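Local structure of 5'-nucleotidase SurE (Aquifex aeolicus, 2WQK) at residues A[106-111]-A[122-127]; A[158-163]-A[226-231]. The protein probably removes phosphate from nucleoside 5'-monophosphates to give the free nucleoside, using one divalent metal cation per subunit. One frame throughout, in Å; residues are numbered along the deposited sequence.

Along the chain, strand 88-94 leads through a loop into helix 107-117, and interaction 1 closes the short return by laying the first turn of this helix on strand 122-128. Helix 135-152 then carries the chain to strand 158-165. Interaction 2 closes a much longer excursion, which takes in strands 174-177, 186-193 and 199-206 and helix 217-222 before strand 225-232 comes back beside 158-165. The two closures follow one another in series, neither nested nor crossed. They share the main sheet, where Ala-124 exchanges backbone hydrogen bonds with Leu-160 and Val-162, and Val-109 of the helix also packs on Asn-161.

Interaction 1: A[106-111]-A[122-127]. With SO4 (sulfate ion), chain C.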
loop_
_atom_site.group_PDB
_atom_site.type_symbol
_atom_site.label_atom_id
_atom_site.label_comp_id
_atom_site.label_asym_id
_atom_site.label_seq_id
_atom_site.Cartn_x
_atom_site.Cartn_y
_atom_site.Cartn_z
ATOM N N SER A 106 10.787 1.948 -13.678
ATOM C CA SER A 106 11.658 0.994 -12.967
ATOM C C SER A 106 12.392 1.611 -11.773
ATOM O O SER A 106 13.106 2.636 -11.898
ATOM C CB SER A 106 12.730 0.514 -13.934
ATOM O OG SER A 106 13.772 -0.206 -13.265
ATOM N N GLY A 107 12.259 0.967 -10.630
ATOM C CA GLY A 107 13.015 1.338 -9.442
ATOM C C GLY A 107 14.497 1.045 -9.600
ATOM O O GLY A 107 15.344 1.772 -9.069
ATOM N N THR A 108 14.809 -0.058 -10.278
ATOM C CA THR A 108 16.224 -0.378 -10.482
ATOM C C THR A 108 16.891 0.724 -11.301
ATOM O O THR A 108 17.954 1.229 -10.940
ATOM C CB THR A 108 16.385 -1.746 -11.190
ATOM O OG1 THR A 108 15.745 -2.739 -10.396
ATOM C CG2 THR A 108 17.886 -2.106 -11.401
ATOM N N VAL A 109 16.243 1.123 -12.387
ATOM C CA VAL A 109 16.802 2.169 -13.231
ATOM C C VAL A 109 16.899 3.496 -12.451
ATOM O O VAL A 109 17.874 4.211 -12.546
ATOM C CB VAL A 109 16.019 2.323 -14.557
ATOM C CG1 VAL A 109 16.596 3.453 -15.385
ATOM C CG2 VAL A 109 16.066 1.031 -15.331
ATOM N N SER A 110 15.878 3.812 -11.667
ATOM C CA SER A 110 15.884 5.092 -10.949
ATOM C C SER A 110 17.024 5.179 -9.919
ATOM O O SER A 110 17.577 6.273 -9.703
ATOM C CB SER A 110 14.521 5.360 -10.303
ATOM O OG SER A 110 14.239 4.500 -9.259
ATOM N N GLY A 111 17.422 4.033 -9.350
ATOM C CA GLY A 111 18.608 4.042 -8.463
ATOM C C GLY A 111 19.850 4.520 -9.216
ATOM O O GLY A 111 20.627 5.348 -8.717
ATOM N N SER A 122 27.046 5.722 -13.228
ATOM C CA SER A 122 26.063 4.783 -12.691
ATOM C C SER A 122 25.550 3.790 -13.723
ATOM O O SER A 122 25.465 4.112 -14.899
ATOM C CB SER A 122 24.900 5.491 -12.008
ATOM O OG SER A 122 25.309 6.453 -11.047
ATOM N N ILE A 123 25.197 2.596 -13.246
ATOM C CA ILE A 123 24.751 1.496 -14.100
ATOM C C ILE A 123 23.661 0.727 -13.387
ATOM O O ILE A 123 23.768 0.439 -12.191
ATOM C CB ILE A 123 25.909 0.479 -14.378
ATOM C CG1 ILE A 123 27.168 1.172 -14.859
ATOM C CG2 ILE A 123 25.450 -0.559 -15.334
ATOM C CD1 ILE A 123 28.394 0.210 -14.994
ATOM N N ALA A 124 22.604 0.430 -14.143
ATOM C CA ALA A 124 21.493 -0.450 -13.704
ATOM C C ALA A 124 21.685 -1.818 -14.393
ATOM O O ALA A 124 21.994 -1.834 -15.592
ATOM C CB ALA A 124 20.117 0.122 -14.121
ATOM N N PHE A 125 21.455 -2.919 -13.650
ATOM C CA PHE A 125 21.538 -4.262 -14.216
ATOM C C PHE A 125 20.227 -4.977 -13.910
ATOM O O PHE A 125 19.780 -5.011 -12.752
ATOM C CB PHE A 125 22.642 -5.045 -13.485
ATOM C CG PHE A 125 24.044 -4.486 -13.679
ATOM C CD1 PHE A 125 24.738 -4.729 -14.858
ATOM C CD2 PHE A 125 24.695 -3.794 -12.670
ATOM C CE1 PHE A 125 26.033 -4.248 -15.036
ATOM C CE2 PHE A 125 26.001 -3.325 -12.854
ATOM C CZ PHE A 125 26.646 -3.553 -14.015
ATOM N N SER A 126 19.658 -5.596 -14.947
ATOM C CA SER A 126 18.411 -6.360 -14.839
ATOM C C SER A 126 18.552 -7.677 -15.598
ATOM O O SER A 126 19.194 -7.714 -16.633
ATOM C CB SER A 126 17.255 -5.545 -15.439
ATOM O OG SER A 126 17.123 -4.327 -14.740
ATOM N N ALA A 127 17.945 -8.728 -15.033
ATOM C CA ALA A 127 17.911 -10.075 -15.627
ATOM C C ALA A 127 16.701 -10.257 -16.558
ATOM O O ALA A 127 15.562 -10.083 -16.120
ATOM C CB ALA A 127 17.850 -11.138 -14.496
HETATM S S SO4 C . 11.995 -2.701 -10.793
HETATM O O1 SO4 C . 11.471 -3.960 -11.321
HETATM O O2 SO4 C . 12.420 -2.962 -9.381
HETATM O O3 SO4 C . 13.152 -2.291 -11.503
HETATM O O4 SO4 C . 10.961 -1.618 -10.801
#
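A chi1 of -58° sets Thr-108 OG1 beside its own backbone N and swings CG2 anti to that nitrogen, giving the two branches different partners. The methyl branch reaches strand 122-127, where CG2 lies 3.7 Å from Phe-125 O and also near Ser-126 OG, a hydroxyl hydrogen-bonded to Asn-98. One residue further along the helix, Val-109 CA lies 4.0 Å from Ala-124 CB, which Val-109 CG2 and Thr-108 O also approach. With such small groups in between, the axes of segments 107-111 and 122-127 approach to 7.3 Å and run nearly antiparallel (162°).

The hydroxyl branch turns to a sulfate, probably from the crystallisation liquor: Thr-108 OG1 donates to O3 of the ion over 2.9 Å. Ser-106, its OG anti to the backbone N (chi1 168°), is the N-cap; it accepts from Val-109 N at 2.9 Å and donates to sulfate O3 at 2.8 Å. Thr-108 N makes a third bond to O3, Gly-107 N binds O4 at 2.9 Å, and Asn-98 ND2 is a further donor to the ion. An anion held at the N-terminus of a helix, close to Asn-94, which binds a sodium ion in this structure, is consistent with the phosphate site of a nucleotidase, here built on a beta-alpha-beta crossover, strand 88-94, helix 107-117, strand 122-128.

Interaction 2: A[158-163]-A[226-231]; sequences TYLNVN and VSVTPL
Tyr-159 and Leu-231, Asn-161 and Thr-229, and Asn-163 and Ser-227 form three antiparallel hydrogen-bonded pairs, and in each both N-H groups find the partner's carbonyl. The straightest of the six bonds runs from Thr-229 N to Asn-161 O, 2.9 Å at 175°. Pro-230, which has no N-H, falls in a non-hydrogen-bonded pair with Leu-160, where this pairing asks for no donor; its carbonyl accepts from the backbone of the second subunit.

Water extends the polar network. Asn-161 O takes a second bond, from a water at 2.8 Å, which in turn accepts from Asn-163 ND2 and is hydrogen-bonded to Ser-227 OG (2.7 Å). Another water accepts from Asn-161 ND2 at 2.9 Å and is hydrogen-bonded to Thr-229 OG1. Thr-178 OG1 bonds both Ser-227 OG and Thr-229 OG1, while Asn-161 ND2 also donates to Asn-98 O, and Asn-163 OD1 accepts from Asn-98 N.

Tyr-159 CG lies between its backbone N and carbonyl carbon (chi1 60°), which brings the ring beside Leu-231, whose CB lies over one face in a CH-pi contact, 4.2 Å from the centroid. Leu-231 CD1 is 3.8 Å from Tyr-159 CE1. An alanine in place of Tyr-159 would probably leave a gap between Leu-231 and helix 107-117, where the tyrosine side chain also meets Val-109 and Met-113.

On the other face, Leu-160, Val-162 and Val-228 pack together, and Ile-244 and Leu-247 of the second subunit cover part of them. The strand pair thus has one face where polar side chains and waters satisfy one another next to an aromatic-aliphatic contact, and another, apolar face used in part against the second subunit.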
loop_
_atom_site.group_PDB
_atom_site.type_symbol
_atom_site.label_atom_id
_atom_site.label_comp_id
_atom_site.label_asym_id
_atom_site.label_seq_id
_atom_site.Cartn_x
_atom_site.Cartn_y
_atom_site.Cartn_z
ATOM N N THR A 158 24.983 10.825 -19.236
ATOM C CA THR A 158 24.542 9.475 -19.522
ATOM C C THR A 158 24.646 8.595 -18.275
ATOM O O THR A 158 25.521 8.763 -17.459
ATOM C CB THR A 158 25.478 8.873 -20.643
ATOM O OG1 THR A 158 25.477 9.747 -21.789
ATOM C CG2 THR A 158 25.054 7.474 -21.072
ATOM N N TYR A 159 23.767 7.620 -18.211
ATOM C CA TYR A 159 23.951 6.466 -17.307
ATOM C C TYR A 159 23.540 5.232 -18.089
ATOM O O TYR A 159 22.853 5.355 -19.100
ATOM C CB TYR A 159 23.232 6.624 -15.973
ATOM C CG TYR A 159 21.722 6.796 -16.053
ATOM C CD1 TYR A 159 20.892 5.786 -15.618
ATOM C CD2 TYR A 159 21.120 7.981 -16.512
ATOM C CE1 TYR A 159 19.519 5.875 -15.704
ATOM C CE2 TYR A 159 19.733 8.083 -16.582
ATOM C CZ TYR A 159 18.944 7.036 -16.172
ATOM O OH TYR A 159 17.571 7.122 -16.233
ATOM N N LEU A 160 24.019 4.059 -17.672
ATOM C CA LEU A 160 23.813 2.853 -18.459
ATOM C C LEU A 160 22.694 1.977 -17.902
ATOM O O LEU A 160 22.624 1.735 -16.715
ATOM C CB LEU A 160 25.111 2.031 -18.541
ATOM C CG LEU A 160 26.323 2.777 -19.081
ATOM C CD1 LEU A 160 27.545 1.809 -19.080
ATOM C CD2 LEU A 160 26.105 3.380 -20.461
ATOM N N ASN A 161 21.908 1.438 -18.829
ATOM C CA ASN A 161 20.863 0.488 -18.544
ATOM C C ASN A 161 21.178 -0.858 -19.182
ATOM O O ASN A 161 21.271 -0.942 -20.393
ATOM C CB ASN A 161 19.486 0.945 -19.027
ATOM C CG ASN A 161 18.407 0.044 -18.503
ATOM O OD1 ASN A 161 18.408 -0.314 -17.305
ATOM N ND2 ASN A 161 17.486 -0.382 -19.398
ATOM N N VAL A 162 21.494 -1.849 -18.329
ATOM C CA VAL A 162 22.012 -3.147 -18.827
ATOM C C VAL A 162 21.011 -4.240 -18.538
ATOM O O VAL A 162 20.523 -4.348 -17.404
ATOM C CB VAL A 162 23.367 -3.479 -18.161
ATOM C CG1 VAL A 162 23.921 -4.813 -18.695
ATOM C CG2 VAL A 162 24.375 -2.340 -18.380
ATOM N N ASN A 163 20.672 -5.035 -19.571
ATOM C CA ASN A 163 19.822 -6.219 -19.385
ATOM C C ASN A 163 20.631 -7.426 -19.848
ATOM O O ASN A 163 21.268 -7.370 -20.913
ATOM C CB ASN A 163 18.522 -6.120 -20.189
ATOM C CG ASN A 163 17.510 -5.203 -19.512
ATOM O OD1 ASN A 163 16.586 -5.680 -18.836
ATOM N ND2 ASN A 163 17.687 -3.856 -19.700
ATOM N N VAL A 226 23.866 -9.482 -24.275
ATOM C CA VAL A 226 23.690 -8.431 -23.271
ATOM C C VAL A 226 23.359 -7.141 -24.020
ATOM O O VAL A 226 23.936 -6.843 -25.077
ATOM C CB VAL A 226 24.958 -8.227 -22.441
ATOM C CG1 VAL A 226 24.783 -7.066 -21.452
ATOM C CG2 VAL A 226 25.277 -9.530 -21.698
ATOM N N SER A 227 22.382 -6.396 -23.478
ATOM C CA SER A 227 22.027 -5.077 -23.973
ATOM C C SER A 227 22.575 -4.015 -23.035
ATOM O O SER A 227 22.288 -4.065 -21.844
ATOM C CB SER A 227 20.502 -4.940 -23.967
ATOM O OG SER A 227 20.099 -3.594 -24.134
ATOM N N VAL A 228 23.272 -3.033 -23.599
ATOM C CA VAL A 228 23.703 -1.856 -22.830
ATOM C C VAL A 228 23.183 -0.616 -23.562
ATOM O O VAL A 228 23.635 -0.316 -24.651
ATOM C CB VAL A 228 25.238 -1.769 -22.691
ATOM C CG1 VAL A 228 25.608 -0.536 -21.875
ATOM C CG2 VAL A 228 25.868 -3.077 -22.110
ATOM N N THR A 229 22.228 0.105 -22.936
ATOM C CA THR A 229 21.665 1.310 -23.531
ATOM C C THR A 229 22.161 2.531 -22.732
ATOM O O THR A 229 21.981 2.578 -21.519
ATOM C CB THR A 229 20.132 1.321 -23.443
ATOM O OG1 THR A 229 19.597 0.128 -24.035
ATOM C CG2 THR A 229 19.531 2.598 -24.117
ATOM N N PRO A 230 22.743 3.517 -23.431
ATOM C CA PRO A 230 23.111 4.775 -22.778
ATOM C C PRO A 230 21.842 5.639 -22.736
ATOM O O PRO A 230 21.230 5.923 -23.784
ATOM C CB PRO A 230 24.156 5.389 -23.708
ATOM C CG PRO A 230 23.787 4.885 -25.069
ATOM C CD PRO A 230 23.065 3.545 -24.880
ATOM N N LEU A 231 21.455 6.029 -21.532
ATOM C CA LEU A 231 20.248 6.847 -21.321
ATOM C C LEU A 231 20.651 8.275 -20.994
ATOM O O LEU A 231 21.610 8.518 -20.239
ATOM C CB LEU A 231 19.462 6.302 -20.130
ATOM C CG LEU A 231 18.928 4.867 -20.215
ATOM C CD1 LEU A 231 18.213 4.413 -18.920
ATOM C CD2 LEU A 231 17.991 4.750 -21.446
HETATM O O HOH W 1 19.416 -2.591 -21.732
HETATM O O HOH W 2 17.624 -0.657 -22.325
#